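Local coordinates for protein gamma-glutamyl-gamma-aminobutyrate hydrolase PuuD (Escherichia coli, PDB 6VTV) that hydrolyses the gamma-glutamyl linkage of gamma-glutamyl-gamma-aminobutyrate to 4-aminobutanoate and glutamate, the last step of the pathway from putrescine to 4-aminobutanoate, at residues Q32-N37 and H226-S231; Y83-D88 and L132-C137; R110-F115 and Q249-E254; E162-E167 and C178-V183. All coordinates share one frame; numbering follows the deposited sequence.

Contact 1: Q32-N37 and H226-S231; sequences QEKYLN and HPEWNS
Lys34 and Glu228 form a salt bridge, with Lys34 NZ 2.8 Å from Glu228 OE2. The ammonium uses the anti lone pair of OE2. The syn lone pair takes the N-H of His226, with His226 ND1 2.6 Å from Glu228 OE2 and an N-H...O angle of 162°. The acceptor lies in the imidazole plane. One carboxylate oxygen thus accepts from two donors. Lys34 NZ has two more partners: it donates to Gln32 OE1 at 2.8 Å and is hydrogen-bonded to Tyr157 OH. The Glu228 chain bends at chi2 (-82°), which brings CD over to the Tyr35 ring, 3.3 Å from Tyr35 CE1. The carboxylate and ring planes are stacked, 18° apart. Glu228 CG makes a CH-pi contact over the same ring, 3.9 Å from its centroid. Tyr35 OH sits at the imidazole edge, 3.1 Å from His226 CE1. The edge of the Trp229 ring meets the lysine chain, with Trp229 CE3 4.0 Å from Lys34 CD. His226 N is held by Asn184 OD1. The side chain of His226 touches Cys118, the predicted nucleophile. The arrangement is consistent with the Cys-His-Glu triad of class I glutamine amidotransferase-like hydrolases; Cys118, His226 and Glu228 are its predicted members.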
loop_
_atom_site.group_PDB
_atom_site.type_symbol
_atom_site.label_atom_id
_atom_site.label_comp_id
_atom_site.label_asym_id
_atom_site.label_seq_id
_atom_site.Cartn_x
_atom_site.Cartn_y
_atom_site.Cartn_z
ATOM N N GLN B 32 4.724 -2.681 -6.298
ATOM C CA GLN B 32 5.791 -3.658 -6.459
ATOM C C GLN B 32 6.850 -3.479 -5.379
ATOM O O GLN B 32 7.200 -2.355 -5.006
ATOM C CB GLN B 32 6.418 -3.533 -7.849
ATOM C CG GLN B 32 5.565 -4.123 -8.962
ATOM C CD GLN B 32 6.267 -4.100 -10.303
ATOM O OE1 GLN B 32 7.205 -3.333 -10.510
ATOM N NE2 GLN B 32 5.813 -4.942 -11.226
ATOM N N GLU B 33 7.359 -4.606 -4.872
ATOM C CA GLU B 33 8.288 -4.562 -3.748
ATOM C C GLU B 33 9.611 -3.900 -4.119
ATOM O O GLU B 33 10.256 -3.296 -3.255
ATOM C CB GLU B 33 8.534 -5.974 -3.212
ATOM C CG GLU B 33 7.364 -6.548 -2.429
ATOM C CD GLU B 33 7.742 -7.768 -1.609
ATOM O OE1 GLU B 33 8.918 -8.187 -1.662
ATOM O OE2 GLU B 33 6.858 -8.309 -0.912
ATOM N N LYS B 34 10.033 -3.996 -5.383
ATOM C CA LYS B 34 11.324 -3.422 -5.751
ATOM C C LYS B 34 11.325 -1.903 -5.621
ATOM O O LYS B 34 12.369 -1.312 -5.326
ATOM C CB LYS B 34 11.723 -3.845 -7.166
ATOM C CG LYS B 34 10.724 -3.526 -8.268
ATOM C CD LYS B 34 11.339 -3.869 -9.622
ATOM C CE LYS B 34 10.299 -3.967 -10.729
ATOM N NZ LYS B 34 9.826 -2.632 -11.193
ATOM N N TYR B 35 10.176 -1.253 -5.821
ATOM C CA TYR B 35 10.094 0.175 -5.530
ATOM C C TYR B 35 10.230 0.431 -4.035
ATOM O O TYR B 35 10.821 1.434 -3.619
ATOM C CB TYR B 35 8.780 0.748 -6.059
ATOM C CG TYR B 35 8.677 0.722 -7.566
ATOM C CD1 TYR B 35 9.370 1.640 -8.344
ATOM C CD2 TYR B 35 7.900 -0.230 -8.210
ATOM C CE1 TYR B 35 9.281 1.618 -9.723
ATOM C CE2 TYR B 35 7.807 -0.263 -9.587
ATOM C CZ TYR B 35 8.501 0.662 -10.339
ATOM O OH TYR B 35 8.410 0.632 -11.710
ATOM N N LEU B 36 9.700 -0.480 -3.214
ATOM C CA LEU B 36 9.787 -0.329 -1.766
ATOM C C LEU B 36 11.200 -0.585 -1.265
ATOM O O LEU B 36 11.701 0.147 -0.403
ATOM C CB LEU B 36 8.805 -1.281 -1.086
ATOM C CG LEU B 36 7.342 -0.862 -1.175
ATOM C CD1 LEU B 36 6.430 -2.034 -0.865
ATOM C CD2 LEU B 36 7.088 0.293 -0.228
ATOM N N ASN B 37 11.855 -1.626 -1.788
ATOM C CA ASN B 37 13.192 -1.982 -1.321
ATOM C C ASN B 37 14.180 -0.844 -1.546
ATOM O O ASN B 37 15.075 -0.618 -0.722
ATOM C CB ASN B 37 13.671 -3.251 -2.027
ATOM C CG ASN B 37 12.745 -4.431 -1.806
ATOM O OD1 ASN B 37 12.099 -4.543 -0.764
ATOM N ND2 ASN B 37 12.675 -5.319 -2.791
ATOM N N HIS B 226 14.464 2.760 -14.883
ATOM C CA HIS B 226 14.031 2.096 -13.655
ATOM C C HIS B 226 15.220 1.957 -12.711
ATOM O O HIS B 226 15.882 0.907 -12.677
ATOM C CB HIS B 226 13.413 0.732 -13.955
ATOM C CG HIS B 226 12.011 0.806 -14.474
ATOM N ND1 HIS B 226 10.924 0.377 -13.743
ATOM C CD2 HIS B 226 11.517 1.258 -15.651
ATOM C CE1 HIS B 226 9.822 0.562 -14.446
ATOM N NE2 HIS B 226 10.153 1.095 -15.608
ATOM N N PRO B 227 15.517 2.992 -11.918
ATOM C CA PRO B 227 16.613 2.879 -10.945
ATOM C C PRO B 227 16.271 2.021 -9.737
ATOM O O PRO B 227 17.178 1.677 -8.970
ATOM C CB PRO B 227 16.868 4.334 -10.540
ATOM C CG PRO B 227 15.539 5.000 -10.708
ATOM C CD PRO B 227 14.845 4.303 -11.854
ATOM N N GLU B 228 15.000 1.663 -9.544
ATOM C CA GLU B 228 14.632 0.816 -8.415
ATOM C C GLU B 228 15.127 -0.615 -8.576
ATOM O O GLU B 228 15.185 -1.352 -7.586
ATOM C CB GLU B 228 13.112 0.820 -8.231
ATOM C CG GLU B 228 12.379 -0.197 -9.096
ATOM C CD GLU B 228 12.153 0.289 -10.516
ATOM O OE1 GLU B 228 12.605 1.404 -10.848
ATOM O OE2 GLU B 228 11.518 -0.446 -11.302
ATOM N N TRP B 229 15.489 -1.019 -9.792
ATOM C CA TRP B 229 15.905 -2.392 -10.066
ATOM C C TRP B 229 17.237 -2.675 -9.385
ATOM O O TRP B 229 18.278 -2.163 -9.811
ATOM C CB TRP B 229 16.008 -2.610 -11.572
ATOM C CG TRP B 229 16.504 -3.969 -11.944
ATOM C CD1 TRP B 229 17.730 -4.280 -12.458
ATOM C CD2 TRP B 229 15.786 -5.204 -11.842
ATOM N NE1 TRP B 229 17.822 -5.633 -12.676
ATOM C CE2 TRP B 229 16.641 -6.223 -12.307
ATOM C CE3 TRP B 229 14.504 -5.548 -11.402
ATOM C CZ2 TRP B 229 16.256 -7.561 -12.345
ATOM C CZ3 TRP B 229 14.124 -6.876 -11.440
ATOM C CH2 TRP B 229 14.996 -7.867 -11.908
ATOM N N ASN B 230 17.207 -3.499 -8.338
ATOM C CA ASN B 230 18.397 -3.864 -7.566
ATOM C C ASN B 230 19.225 -2.628 -7.227
ATOM O O ASN B 230 20.441 -2.582 -7.431
ATOM C CB ASN B 230 19.238 -4.899 -8.312
ATOM C CG ASN B 230 18.516 -6.221 -8.487
ATOM O OD1 ASN B 230 18.323 -6.694 -9.607
ATOM N ND2 ASN B 230 18.112 -6.824 -7.376
ATOM N N SER B 231 18.538 -1.611 -6.695
ATOM C CA SER B 231 19.138 -0.289 -6.536
ATOM C C SER B 231 20.418 -0.329 -5.713
ATOM O O SER B 231 21.338 0.458 -5.961
ATOM C CB SER B 231 18.135 0.666 -5.890
ATOM O OG SER B 231 17.750 0.197 -4.609
#

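Contact 2: Y83-D88 and L132-C137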
loop_
_atom_site.group_PDB
_atom_site.type_symbol
_atom_site.label_atom_id
_atom_site.label_comp_id
_atom_site.label_asym_id
_atom_site.label_seq_id
_atom_site.Cartn_x
_atom_site.Cartn_y
_atom_site.Cartn_z
ATOM N N TYR B 83 -3.534 15.294 -21.342
ATOM C CA TYR B 83 -2.714 16.285 -22.028
ATOM C C TYR B 83 -3.343 16.705 -23.354
ATOM O O TYR B 83 -2.640 17.024 -24.314
ATOM C CB TYR B 83 -1.280 15.787 -22.231
ATOM C CG TYR B 83 -1.127 14.411 -22.845
ATOM C CD1 TYR B 83 -1.186 13.265 -22.060
ATOM C CD2 TYR B 83 -0.891 14.259 -24.206
ATOM C CE1 TYR B 83 -1.032 12.008 -22.615
ATOM C CE2 TYR B 83 -0.737 13.006 -24.770
ATOM C CZ TYR B 83 -0.809 11.886 -23.970
ATOM O OH TYR B 83 -0.657 10.637 -24.526
ATOM N N GLY B 84 -4.674 16.702 -23.414
ATOM C CA GLY B 84 -5.388 17.323 -24.513
ATOM C C GLY B 84 -5.502 16.519 -25.787
ATOM O O GLY B 84 -5.832 17.090 -26.831
ATOM N N GLU B 85 -5.252 15.215 -25.745
ATOM C CA GLU B 85 -5.353 14.376 -26.928
ATOM C C GLU B 85 -6.586 13.486 -26.843
ATOM O O GLU B 85 -7.132 13.238 -25.765
ATOM C CB GLU B 85 -4.090 13.525 -27.106
ATOM C CG GLU B 85 -2.837 14.351 -27.357
ATOM C CD GLU B 85 -1.740 13.562 -28.042
ATOM O OE1 GLU B 85 -2.013 12.428 -28.487
ATOM O OE2 GLU B 85 -0.606 14.078 -28.137
ATOM N N ASN B 86 -7.025 13.010 -28.002
ATOM C CA ASN B 86 -8.230 12.202 -28.111
ATOM C C ASN B 86 -7.878 10.731 -28.296
ATOM O O ASN B 86 -6.773 10.376 -28.714
ATOM C CB ASN B 86 -9.104 12.687 -29.271
ATOM C CG ASN B 86 -9.671 14.072 -29.033
ATOM O OD1 ASN B 86 -9.241 15.047 -29.649
ATOM N ND2 ASN B 86 -10.641 14.167 -28.129
ATOM N N GLY B 87 -8.843 9.872 -27.975
ATOM C CA GLY B 87 -8.642 8.440 -28.046
ATOM C C GLY B 87 -8.072 7.871 -26.764
ATOM O O GLY B 87 -7.781 8.575 -25.793
ATOM N N ASP B 88 -7.913 6.552 -26.765
ATOM C CA ASP B 88 -7.370 5.833 -25.623
ATOM C C ASP B 88 -6.124 5.059 -26.035
ATOM O O ASP B 88 -5.777 4.965 -27.214
ATOM C CB ASP B 88 -8.412 4.884 -25.013
ATOM C CG ASP B 88 -8.903 3.831 -25.997
ATOM O OD1 ASP B 88 -8.500 3.864 -27.178
ATOM O OD2 ASP B 88 -9.699 2.962 -25.581
ATOM N N LEU B 132 2.903 13.629 -24.286
ATOM C CA LEU B 132 3.649 12.388 -24.421
ATOM C C LEU B 132 3.558 11.854 -25.842
ATOM O O LEU B 132 2.576 12.084 -26.553
ATOM C CB LEU B 132 3.129 11.312 -23.459
ATOM C CG LEU B 132 2.976 11.695 -21.990
ATOM C CD1 LEU B 132 2.361 10.544 -21.216
ATOM C CD2 LEU B 132 4.320 12.087 -21.402
ATOM N N HIS B 133 4.603 11.134 -26.247
ATOM C CA HIS B 133 4.532 10.266 -27.415
ATOM C C HIS B 133 3.778 9.003 -27.022
ATOM O O HIS B 133 4.176 8.311 -26.080
ATOM C CB HIS B 133 5.930 9.912 -27.918
ATOM C CG HIS B 133 6.635 11.034 -28.615
ATOM N ND1 HIS B 133 6.283 11.464 -29.876
ATOM C CD2 HIS B 133 7.686 11.798 -28.235
ATOM C CE1 HIS B 133 7.081 12.453 -30.238
ATOM N NE2 HIS B 133 7.941 12.674 -29.261
ATOM N N ARG B 134 2.691 8.698 -27.730
ATOM C CA ARG B 134 1.911 7.518 -27.380
ATOM C C ARG B 134 2.498 6.233 -27.948
ATOM O O ARG B 134 2.227 5.154 -27.410
ATOM C CB ARG B 134 0.463 7.688 -27.846
ATOM C CG ARG B 134 -0.304 8.716 -27.031
ATOM C CD ARG B 134 -1.498 9.277 -27.782
ATOM N NE ARG B 134 -2.615 8.339 -27.824
ATOM C CZ ARG B 134 -3.856 8.675 -28.161
ATOM N NH1 ARG B 134 -4.139 9.930 -28.483
ATOM N NH2 ARG B 134 -4.815 7.760 -28.175
ATOM N N LYS B 135 3.300 6.324 -29.011
ATOM C CA LYS B 135 3.929 5.159 -29.642
ATOM C C LYS B 135 5.331 5.578 -30.083
ATOM O O LYS B 135 5.515 6.087 -31.192
ATOM C CB LYS B 135 3.106 4.643 -30.818
ATOM C CG LYS B 135 1.725 4.124 -30.449
ATOM C CD LYS B 135 1.805 2.781 -29.746
ATOM C CE LYS B 135 2.078 1.654 -30.726
ATOM N NZ LYS B 135 2.229 0.347 -30.027
ATOM N N LEU B 136 6.316 5.363 -29.206
ATOM C CA LEU B 136 7.700 5.647 -29.570
ATOM C C LEU B 136 8.150 4.801 -30.752
ATOM O O LEU B 136 8.971 5.249 -31.561
ATOM C CB LEU B 136 8.622 5.408 -28.374
ATOM C CG LEU B 136 8.468 6.342 -27.171
ATOM C CD1 LEU B 136 9.311 5.853 -26.003
ATOM C CD2 LEU B 136 8.836 7.771 -27.534
ATOM N N CYS B 137 7.621 3.581 -30.874
ATOM C CA CYS B 137 8.010 2.706 -31.972
ATOM C C CYS B 137 7.567 3.229 -33.330
ATOM O O CYS B 137 8.072 2.751 -34.350
ATOM C CB CYS B 137 7.444 1.301 -31.746
ATOM S SG CYS B 137 5.639 1.226 -31.706
HETATM O O HOH W 1 1.198 11.149 -28.993
#
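The loop between strand 68-71 and helix 94-109 is pinned here to the end of strand 132-133 by one arginine, Arg134, whose guanidinium edge faces oxygens of Glu85, Asn86 and Asp88. Arg134 NH1 donates to Asn86 O at 2.7 Å, with an N-H...O angle of 162°. Arg134 NH1 also donates to Glu85 OE1 at 3.3 Å, a nearly straight bond (172°) to the anti lone pair and part of a salt bridge. Arg134 NH2 donates to Asp88 O at 3.1 Å from well above that carbonyl plane, and more weakly to Asn86 O. The chain bends at chi3 (76°), which swings NE out of line with the extended part before it. Two salt bridges lead outward, from Arg134 NE to Glu89 OE2 and from Glu85 OE2 to Lys192 NZ. Strand 132-133 belongs to a small two-stranded antiparallel sheet with strand 190-191, and the contact lies at the protein surface. A water accepts from Arg134 N and donates to Leu132 O, 3.0 Å away, and weakly to Glu85 OE1. Tyr83 completes the contact. Its ring passes across Leu132 at about a right angle, with Tyr83 CE1 4.0 Å from Leu132 CD1 and Leu132 N over one face. Tyr83 OH meets Arg134 CG at 3.2 Å.

Contact 3: R110-F115 and Q249-E254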
loop_
_atom_site.group_PDB
_atom_site.type_symbol
_atom_site.label_atom_id
_atom_site.label_comp_id
_atom_site.label_asym_id
_atom_site.label_seq_id
_atom_site.Cartn_x
_atom_site.Cartn_y
_atom_site.Cartn_z
ATOM N N ARG B 110 3.552 22.915 -2.120
ATOM C CA ARG B 110 4.111 22.757 -0.783
ATOM C C ARG B 110 5.613 22.505 -0.790
ATOM O O ARG B 110 6.200 22.347 0.287
ATOM C CB ARG B 110 3.403 21.611 -0.053
ATOM C CG ARG B 110 1.893 21.756 -0.000
ATOM C CD ARG B 110 1.260 20.720 0.909
ATOM N NE ARG B 110 -0.175 20.942 1.057
ATOM C CZ ARG B 110 -0.827 20.850 2.210
ATOM N NH1 ARG B 110 -0.171 20.539 3.319
ATOM N NH2 ARG B 110 -2.134 21.069 2.256
ATOM N N ARG B 111 6.238 22.455 -1.969
ATOM C CA ARG B 111 7.679 22.224 -2.106
ATOM C C ARG B 111 8.098 20.913 -1.441
ATOM O O ARG B 111 9.184 20.803 -0.866
ATOM C CB ARG B 111 8.482 23.410 -1.563
ATOM C CG ARG B 111 7.898 24.758 -1.969
ATOM C CD ARG B 111 8.909 25.898 -1.920
ATOM N NE ARG B 111 10.031 25.637 -1.025
ATOM C CZ ARG B 111 11.304 25.823 -1.355
ATOM N NH1 ARG B 111 11.620 26.274 -2.562
ATOM N NH2 ARG B 111 12.265 25.561 -0.478
ATOM N N ILE B 112 7.231 19.913 -1.523
ATOM C CA ILE B 112 7.554 18.575 -1.025
ATOM C C ILE B 112 8.384 17.850 -2.082
ATOM O O ILE B 112 8.015 17.870 -3.266
ATOM C CB ILE B 112 6.279 17.799 -0.705
ATOM C CG1 ILE B 112 5.449 18.540 0.346
ATOM C CG2 ILE B 112 6.608 16.390 -0.232
ATOM C CD1 ILE B 112 4.073 17.948 0.558
ATOM N N PRO B 113 9.495 17.216 -1.705
ATOM C CA PRO B 113 10.321 16.525 -2.702
ATOM C C PRO B 113 9.549 15.421 -3.411
ATOM O O PRO B 113 8.731 14.721 -2.811
ATOM C CB PRO B 113 11.478 15.958 -1.872
ATOM C CG PRO B 113 11.552 16.850 -0.677
ATOM C CD PRO B 113 10.130 17.231 -0.376
ATOM N N ILE B 114 9.814 15.280 -4.708
ATOM C CA ILE B 114 9.185 14.267 -5.546
ATOM C C ILE B 114 10.271 13.504 -6.288
ATOM O O ILE B 114 11.205 14.105 -6.832
ATOM C CB ILE B 114 8.187 14.884 -6.552
ATOM C CG1 ILE B 114 7.184 15.794 -5.842
ATOM C CG2 ILE B 114 7.465 13.793 -7.330
ATOM C CD1 ILE B 114 6.279 16.549 -6.792
ATOM N N PHE B 115 10.148 12.179 -6.311
ATOM C CA PHE B 115 10.989 11.323 -7.138
ATOM C C PHE B 115 10.078 10.415 -7.949
ATOM O O PHE B 115 9.314 9.629 -7.379
ATOM C CB PHE B 115 11.966 10.501 -6.295
ATOM C CG PHE B 115 12.973 9.741 -7.110
ATOM C CD1 PHE B 115 13.550 10.316 -8.232
ATOM C CD2 PHE B 115 13.347 8.455 -6.755
ATOM C CE1 PHE B 115 14.477 9.621 -8.987
ATOM C CE2 PHE B 115 14.276 7.756 -7.506
ATOM C CZ PHE B 115 14.842 8.340 -8.622
ATOM N N GLN B 249 15.009 14.942 3.953
ATOM C CA GLN B 249 15.603 15.411 5.200
ATOM C C GLN B 249 15.716 16.929 5.213
ATOM O O GLN B 249 15.409 17.575 6.222
ATOM C CB GLN B 249 16.979 14.782 5.401
ATOM C CG GLN B 249 16.951 13.312 5.755
ATOM C CD GLN B 249 18.340 12.714 5.820
ATOM O OE1 GLN B 249 18.996 12.522 4.796
ATOM N NE2 GLN B 249 18.801 12.421 7.031
ATOM N N HIS B 250 16.162 17.512 4.099
ATOM C CA HIS B 250 16.228 18.966 3.999
ATOM C C HIS B 250 14.837 19.581 4.084
ATOM O O HIS B 250 14.653 20.636 4.702
ATOM C CB HIS B 250 16.921 19.365 2.697
ATOM C CG HIS B 250 17.341 20.801 2.649
ATOM N ND1 HIS B 250 18.166 21.367 3.596
ATOM C CD2 HIS B 250 17.057 21.784 1.763
ATOM C CE1 HIS B 250 18.369 22.638 3.299
ATOM N NE2 HIS B 250 17.707 22.916 2.190
ATOM N N HIS B 251 13.843 18.927 3.478
ATOM C CA HIS B 251 12.470 19.414 3.571
ATOM C C HIS B 251 11.979 19.402 5.012
ATOM O O HIS B 251 11.256 20.311 5.437
ATOM C CB HIS B 251 11.555 18.571 2.683
ATOM C CG HIS B 251 10.100 18.884 2.845
ATOM N ND1 HIS B 251 9.585 20.148 2.655
ATOM C CD2 HIS B 251 9.051 18.097 3.179
ATOM C CE1 HIS B 251 8.280 20.126 2.864
ATOM N NE2 HIS B 251 7.932 18.893 3.183
ATOM N N ILE B 252 12.360 18.379 5.780
ATOM C CA ILE B 252 12.013 18.338 7.198
ATOM C C ILE B 252 12.694 19.482 7.938
ATOM O O ILE B 252 12.075 20.177 8.753
ATOM C CB ILE B 252 12.386 16.974 7.804
ATOM C CG1 ILE B 252 11.529 15.865 7.191
ATOM C CG2 ILE B 252 12.236 16.998 9.320
ATOM C CD1 ILE B 252 11.923 14.477 7.637
ATOM N N ALA B 253 13.983 19.694 7.663
ATOM C CA ALA B 253 14.698 20.802 8.286
ATOM C C ALA B 253 14.146 22.144 7.821
ATOM O O ALA B 253 14.037 23.087 8.614
ATOM C CB ALA B 253 16.193 20.701 7.984
ATOM N N GLU B 254 13.788 22.250 6.537
ATOM C CA GLU B 254 13.207 23.490 6.032
ATOM C C GLU B 254 11.821 23.741 6.608
ATOM O O GLU B 254 11.387 24.896 6.692
ATOM C CB GLU B 254 13.144 23.467 4.504
ATOM C CG GLU B 254 14.484 23.678 3.820
ATOM C CD GLU B 254 14.952 25.117 3.898
ATOM O OE1 GLU B 254 14.216 26.011 3.431
ATOM O OE2 GLU B 254 16.058 25.352 4.429
HETATM O O HOH W 2 10.720 21.915 0.869
#
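His251 lays one ring face over the backbone of Ile112. Ile112 CA stands over the centre of the imidazole, 4.3 Å from the centroid and 11° off the ring normal, a CH-pi contact. CG of His251 is anti to the backbone N (chi1 173°), which points CG from the helix toward the loop. The side chains of Ile112 and Pro113 each run obliquely to it. Ile112 CG1 approaches His251 NE2 at 3.8 Å. Pro113 meets the base of the ring, with Pro113 CD 3.6 Å from His251 CG and likewise close to CB. The contact joins the last turns of helix 235-254 to the link between helix 94-109 and strand 114-117. That strand is a parallel member of the central sheet of this alpha/beta fold. The helix packs beside it: Pro113, just before the strand, touches Phe244, Ala247 and Cys248, and Phe115 in it touches Leu240. No direct hydrogen bond joins the two segments. A water bridges them instead, donating to Arg111 O at 2.6 Å and hydrogen-bonded to His251 ND1 at 2.8 Å. Farther out, Arg111 NH2 and Glu254 OE1 are 4.4 Å apart, too far for a salt bridge. Glu254 is poorly ordered, and its OE2 forms a salt bridge with Arg257.

Contact 4: E162-E167 and C178-V183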
loop_
_atom_site.group_PDB
_atom_site.type_symbol
_atom_site.label_atom_id
_atom_site.label_comp_id
_atom_site.label_asym_id
_atom_site.label_seq_id
_atom_site.Cartn_x
_atom_site.Cartn_y
_atom_site.Cartn_z
ATOM N N GLU B 162 22.304 4.448 -23.432
ATOM C CA GLU B 162 22.939 5.474 -22.623
ATOM C C GLU B 162 22.049 6.710 -22.530
ATOM O O GLU B 162 21.083 6.876 -23.277
ATOM C CB GLU B 162 24.305 5.847 -23.199
ATOM C CG GLU B 162 25.231 4.668 -23.419
ATOM C CD GLU B 162 26.484 5.049 -24.182
ATOM O OE1 GLU B 162 27.516 5.321 -23.534
ATOM O OE2 GLU B 162 26.435 5.077 -25.429
ATOM N N VAL B 163 22.381 7.576 -21.576
ATOM C CA VAL B 163 21.775 8.896 -21.460
ATOM C C VAL B 163 22.886 9.892 -21.157
ATOM O O VAL B 163 23.882 9.563 -20.506
ATOM C CB VAL B 163 20.675 8.961 -20.373
ATOM C CG1 VAL B 163 19.467 8.128 -20.773
ATOM C CG2 VAL B 163 21.220 8.500 -19.037
ATOM N N GLN B 164 22.715 11.116 -21.646
ATOM C CA GLN B 164 23.677 12.188 -21.434
ATOM C C GLN B 164 23.048 13.265 -20.563
ATOM O O GLN B 164 21.979 13.789 -20.893
ATOM C CB GLN B 164 24.141 12.782 -22.764
ATOM C CG GLN B 164 25.167 13.891 -22.616
ATOM C CD GLN B 164 26.071 14.007 -23.824
ATOM O OE1 GLN B 164 25.940 14.933 -24.624
ATOM N NE2 GLN B 164 26.997 13.065 -23.965
ATOM N N VAL B 165 23.716 13.593 -19.458
ATOM C CA VAL B 165 23.179 14.558 -18.507
ATOM C C VAL B 165 23.274 15.961 -19.091
ATOM O O VAL B 165 24.313 16.357 -19.635
ATOM C CB VAL B 165 23.926 14.465 -17.169
ATOM C CG1 VAL B 165 23.495 15.587 -16.234
ATOM C CG2 VAL B 165 23.692 13.109 -16.524
ATOM N N GLU B 166 22.185 16.719 -18.986
ATOM C CA GLU B 166 22.206 18.135 -19.327
ATOM C C GLU B 166 22.713 18.921 -18.125
ATOM O O GLU B 166 22.143 18.829 -17.031
ATOM C CB GLU B 166 20.817 18.612 -19.745
ATOM C CG GLU B 166 20.785 20.045 -20.251
ATOM C CD GLU B 166 19.505 20.377 -20.993
ATOM O OE1 GLU B 166 19.165 19.650 -21.949
ATOM O OE2 GLU B 166 18.839 21.368 -20.621
ATOM N N GLU B 167 23.783 19.686 -18.321
ATOM C CA GLU B 167 24.430 20.367 -17.210
ATOM C C GLU B 167 23.541 21.470 -16.644
ATOM O O GLU B 167 22.681 22.025 -17.332
ATOM C CB GLU B 167 25.770 20.953 -17.655
ATOM C CG GLU B 167 26.820 20.989 -16.558
ATOM C CD GLU B 167 28.171 21.455 -17.061
ATOM O OE1 GLU B 167 28.848 22.214 -16.336
ATOM O OE2 GLU B 167 28.556 21.064 -18.183
ATOM N N CYS B 178 29.911 11.812 -13.575
ATOM C CA CYS B 178 29.197 11.134 -14.651
ATOM C C CYS B 178 28.314 12.123 -15.402
ATOM O O CYS B 178 27.318 12.616 -14.863
ATOM C CB CYS B 178 28.370 9.982 -14.088
ATOM S SG CYS B 178 29.075 9.145 -12.652
ATOM N N SER B 179 28.670 12.402 -16.653
ATOM C CA SER B 179 27.785 13.087 -17.585
ATOM C C SER B 179 27.124 12.127 -18.565
ATOM O O SER B 179 26.272 12.553 -19.354
ATOM C CB SER B 179 28.558 14.158 -18.366
ATOM O OG SER B 179 29.696 13.603 -18.997
ATOM N N ASN B 180 27.551 10.884 -18.543
ATOM C CA ASN B 180 27.042 9.894 -19.433
ATOM C C ASN B 180 27.048 8.549 -18.750
ATOM O O ASN B 180 28.031 8.226 -18.151
ATOM C CB ASN B 180 28.010 9.852 -20.568
ATOM C CG ASN B 180 27.362 10.031 -21.864
ATOM O OD1 ASN B 180 27.456 11.061 -22.473
ATOM N ND2 ASN B 180 26.707 9.024 -22.307
ATOM N N PHE B 181 26.007 7.736 -18.885
ATOM C CA PHE B 181 25.959 6.434 -18.234
ATOM C C PHE B 181 24.859 5.595 -18.866
ATOM O O PHE B 181 24.022 6.092 -19.624
ATOM C CB PHE B 181 25.739 6.570 -16.724
ATOM C CG PHE B 181 24.604 7.478 -16.354
ATOM C CD1 PHE B 181 23.319 6.981 -16.212
ATOM C CD2 PHE B 181 24.822 8.829 -16.140
ATOM C CE1 PHE B 181 22.274 7.815 -15.866
ATOM C CE2 PHE B 181 23.779 9.667 -15.795
ATOM C CZ PHE B 181 22.502 9.160 -15.660
ATOM N N TRP B 182 24.871 4.307 -18.531
ATOM C CA TRP B 182 23.912 3.348 -19.058
ATOM C C TRP B 182 22.685 3.270 -18.162
ATOM O O TRP B 182 22.789 3.348 -16.934
ATOM C CB TRP B 182 24.550 1.963 -19.180
ATOM C CG TRP B 182 25.550 1.854 -20.284
ATOM C CD1 TRP B 182 26.904 1.998 -20.183
ATOM C CD2 TRP B 182 25.279 1.571 -21.661
ATOM N NE1 TRP B 182 27.491 1.824 -21.411
ATOM C CE2 TRP B 182 26.516 1.560 -22.336
ATOM C CE3 TRP B 182 24.110 1.326 -22.388
ATOM C CZ2 TRP B 182 26.616 1.315 -23.704
ATOM C CZ3 TRP B 182 24.212 1.083 -23.745
ATOM C CH2 TRP B 182 25.456 1.080 -24.389
ATOM N N VAL B 183 21.520 3.114 -18.787
ATOM C CA VAL B 183 20.260 2.935 -18.078
ATOM C C VAL B 183 19.474 1.833 -18.772
ATOM O O VAL B 183 19.660 1.568 -19.963
ATOM C CB VAL B 183 19.426 4.237 -18.025
ATOM C CG1 VAL B 183 20.180 5.336 -17.291
ATOM C CG2 VAL B 183 19.048 4.688 -19.428
#
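Ser179 O accepts a backbone bond from Val165 N at 2.8 Å, next to the ladder. Asn180 pairs with Gln164 at a non-hydrogen-bonded position. Their side chains meet on the face that carries Glu162 and Trp182. There Gln164 NE2 donates to Asn180 OD1 at 2.5 Å, shorter than usual, so the detail is doubtful. Phe181 and Val163 form the hydrogen-bonded pair, with Val163 N 3.0 Å from Phe181 O and Phe181 N 3.2 Å from Val163 O. Phe181 turns to the other face. Val163 CG2 lies over its ring, 3.8 Å from the centroid, while Val165 CG2 touches the edge at CE2. Trp182 returns to the Gln164 face. Glu162 CG sits centrally over its six-membered ring, 3.4 Å from the centroid. Val183 CG2 packs on Val163 CG1 at 3.7 Å. This antiparallel pair lies in the mixed sheet, where strand 161-165 is flanked by strands 180-183 and 198-203. Helix 170-174, in the connection between the paired strands, packs on Val165.

Contact 1 is buried and holds two predicted active-site residues. Contact 3 is partly buried, and contacts 2 and 4 lie at the surface. Contacts 1 and 3 touch through Pro227 and Phe115, and the segments of both adjoin helix 235-254 and strand 114-117. Contacts 3 and 4 reach the same mixed sheet, while contact 2 involves the separate two-stranded one. Their chemistry differs accordingly. Contact 1 brings two donors to one carboxylate oxygen. Contact 2 spreads one arginine over loop carbonyls and a carboxylate. Contact 3 relies on packing and a water, and contact 4 on a strand ladder. Contacts 2 and 3 lie on opposite sides of the chain's centre, with their centres about 32 Å apart.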